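Local coordinates for GH127 beta-L-arabinofuranoside (Geobacillus stearothermophilus, PDB 4QK0), which hydrolyses beta-L-arabinofuranosides as a glycoside hydrolase of family GH127, probably releasing L-arabinose from arabinose-containing saccharides, at the interface of chains A and B. Residues are numbered along the deposited sequence; one frame, centred on the assembly and turned at random. Chains: chain A/B, GH127 beta-L-arabinofuranoside.

The interface of chains A and B. Residues chain A 304-306, 325, 537-540, 644; chain B 612-613.
B:Tyr613 turns its CG anti to its own carbonyl carbon, beside the backbone N (chi1 -58°), and this points the phenol into chain A between A:Ile306, A:Ala539 and A:Trp644. B:Leu612 has CG anti to the backbone N (chi1 -175°), which sets CG against the phenol face turned away from A:Ile306, with methyl CD2 going on to the A:Met304 carbonyl. The tyrosine ring is thus covered on both faces. A:Ile306 CB sits over the ring centre, 4.0 Å from the centroid, in a CH-pi contact. B:Leu612 CG is offset toward the rim.

A:Trp644 comes in obliquely over the CD1/CE1 side from the A:Ile306 face with the benzo part of its indole, CZ2 lying 3.7 Å from B:Tyr613 CE1. The methyl of A:Ala539 meets the same two carbons from slightly the other side of the plane. Nearer the backbone, A:Ile537 CG2 packs on B:Tyr613 CB at 3.7 Å, the two side chains crossing at about a right angle.

At the tip, the hydroxyl OH of B:Tyr613 donates to the backbone carbonyl O of A:Met304, a selenomethionine, at 2.7 Å. It approaches in the carbonyl plane, on a lone pair, at 137° to the C=O bond. B:Tyr613 OH also hydrogen-bonds water 1 (2.8 Å). That water is shared with the backbone N of A:Ile306 and the indole of A:Trp644, whose NE1 is 3.2 Å from water 1. Carbonyl and water together should hold the hydroxyl, while A:Ile306 CB and B:Leu612 CG oppose rotation of the ring.

A backbone bond supports the base of the tyrosine: A:His540 N donates to B:Leu612 O at 2.8 Å. A:Ala539 and B:Tyr613 form an antiparallel beta bridge.

The patch repeats with the chains exchanged across the two-fold axis of the deposited dimer, which may be the biological one. In chain A, the loop after helix 286-302, strand 534-539 and A:Trp644, just before strand 645-647, receive short strand 613-614 of chain B.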
loop_
_atom_site.group_PDB
_atom_site.type_symbol
_atom_site.label_atom_id
_atom_site.label_comp_id
_atom_site.label_asym_id
_atom_site.label_seq_id
_atom_site.Cartn_x
_atom_site.Cartn_y
_atom_site.Cartn_z
HETATM N N MSE A 304 -0.929 9.800 14.931
HETATM C CA MSE A 304 -1.707 10.874 14.411
HETATM C C MSE A 304 -0.952 11.602 13.334
HETATM O O MSE A 304 0.213 11.893 13.500
HETATM C CB MSE A 304 -2.014 11.886 15.531
HETATM C CG MSE A 304 -2.908 12.983 15.063
HETATM SE SE MSE A 304 -3.231 14.402 16.434
HETATM C CE MSE A 304 -1.494 15.192 16.510
ATOM N N TYR A 305 -1.655 11.959 12.244
ATOM C CA TYR A 305 -1.066 12.734 11.143
ATOM C C TYR A 305 -0.991 14.200 11.497
ATOM O O TYR A 305 -1.758 14.702 12.304
ATOM C CB TYR A 305 -1.917 12.529 9.873
ATOM C CG TYR A 305 -1.779 11.112 9.241
ATOM C CD1 TYR A 305 -0.733 10.822 8.388
ATOM C CD2 TYR A 305 -2.691 10.133 9.494
ATOM C CE1 TYR A 305 -0.594 9.570 7.813
ATOM C CE2 TYR A 305 -2.553 8.878 8.935
ATOM C CZ TYR A 305 -1.494 8.609 8.057
ATOM O OH TYR A 305 -1.343 7.316 7.524
ATOM N N ILE A 306 -0.161 14.935 10.795
ATOM C CA ILE A 306 0.022 16.309 11.113
ATOM C C ILE A 306 -1.282 17.126 10.900
ATOM O O ILE A 306 -1.434 18.173 11.478
ATOM C CB ILE A 306 1.202 16.911 10.347
ATOM C CG1 ILE A 306 1.582 18.276 10.905
ATOM C CG2 ILE A 306 0.888 16.979 8.860
ATOM C CD1 ILE A 306 2.809 18.907 10.282
ATOM N N LEU A 325 2.841 6.049 9.630
ATOM C CA LEU A 325 1.991 7.146 9.159
ATOM C C LEU A 325 2.264 7.511 7.704
ATOM O O LEU A 325 2.734 8.616 7.393
ATOM C CB LEU A 325 2.270 8.361 10.037
ATOM C CG LEU A 325 1.782 8.165 11.471
ATOM C CD1 LEU A 325 2.381 9.233 12.349
ATOM C CD2 LEU A 325 0.258 8.192 11.576
ATOM N N ILE A 537 7.959 22.132 9.693
ATOM C CA ILE A 537 7.718 21.119 10.693
ATOM C C ILE A 537 8.428 19.808 10.314
ATOM O O ILE A 537 8.312 19.341 9.166
ATOM C CB ILE A 537 6.212 20.874 10.825
ATOM C CG1 ILE A 537 5.456 22.204 11.125
ATOM C CG2 ILE A 537 5.935 19.860 11.914
ATOM C CD1 ILE A 537 5.915 22.926 12.383
ATOM N N LYS A 538 9.107 19.208 11.282
ATOM C CA LYS A 538 9.722 17.916 11.138
ATOM C C LYS A 538 9.034 16.849 11.966
ATOM O O LYS A 538 8.589 17.115 13.077
ATOM C CB LYS A 538 11.172 17.983 11.586
ATOM C CG LYS A 538 12.039 18.897 10.750
ATOM C CD LYS A 538 12.288 18.429 9.314
ATOM C CE LYS A 538 12.875 17.001 9.267
ATOM N NZ LYS A 538 13.120 16.454 7.915
ATOM N N ALA A 539 8.928 15.646 11.419
ATOM C CA ALA A 539 8.357 14.544 12.160
ATOM C C ALA A 539 9.430 13.781 12.890
ATOM O O ALA A 539 10.595 13.759 12.483
ATOM C CB ALA A 539 7.611 13.609 11.285
ATOM N N HIS A 540 9.054 13.191 14.016
ATOM C CA HIS A 540 9.973 12.400 14.819
ATOM C C HIS A 540 10.686 11.422 13.845
ATOM O O HIS A 540 10.049 10.902 12.897
ATOM C CB HIS A 540 9.142 11.619 15.817
ATOM C CG HIS A 540 9.929 10.922 16.842
ATOM N ND1 HIS A 540 10.711 9.837 16.552
ATOM C CD2 HIS A 540 10.010 11.104 18.180
ATOM C CE1 HIS A 540 11.260 9.380 17.663
ATOM N NE2 HIS A 540 10.836 10.123 18.669
ATOM N N TRP A 644 3.965 16.638 2.946
ATOM C CA TRP A 644 5.318 16.454 3.328
ATOM C C TRP A 644 6.189 16.571 2.082
ATOM O O TRP A 644 6.173 15.703 1.212
ATOM C CB TRP A 644 5.487 15.111 4.031
ATOM C CG TRP A 644 4.877 15.133 5.354
ATOM C CD1 TRP A 644 3.628 14.699 5.701
ATOM C CD2 TRP A 644 5.488 15.600 6.548
ATOM N NE1 TRP A 644 3.416 14.911 7.015
ATOM C CE2 TRP A 644 4.560 15.439 7.571
ATOM C CE3 TRP A 644 6.743 16.132 6.850
ATOM C CZ2 TRP A 644 4.827 15.800 8.888
ATOM C CZ3 TRP A 644 7.021 16.460 8.147
ATOM C CH2 TRP A 644 6.043 16.319 9.160
ATOM N N LEU B 612 5.825 14.488 18.410
ATOM C CA LEU B 612 5.701 13.855 17.137
ATOM C C LEU B 612 6.050 14.782 16.020
ATOM O O LEU B 612 6.688 14.375 15.055
ATOM C CB LEU B 612 4.296 13.260 16.962
ATOM C CG LEU B 612 3.973 12.440 15.740
ATOM C CD1 LEU B 612 4.948 11.282 15.576
ATOM C CD2 LEU B 612 2.538 11.934 15.803
ATOM N N TYR B 613 5.676 16.027 16.150
ATOM C CA TYR B 613 5.948 17.065 15.166
ATOM C C TYR B 613 6.579 18.273 15.844
ATOM O O TYR B 613 6.122 18.652 16.883
ATOM C CB TYR B 613 4.622 17.479 14.489
ATOM C CG TYR B 613 3.931 16.316 13.838
ATOM C CD1 TYR B 613 4.565 15.610 12.814
ATOM C CD2 TYR B 613 2.691 15.859 14.265
ATOM C CE1 TYR B 613 3.970 14.555 12.235
ATOM C CE2 TYR B 613 2.084 14.766 13.672
ATOM C CZ TYR B 613 2.744 14.102 12.674
ATOM O OH TYR B 613 2.190 12.967 12.032
HETATM O O HOH W 1 1.869 13.264 9.255
#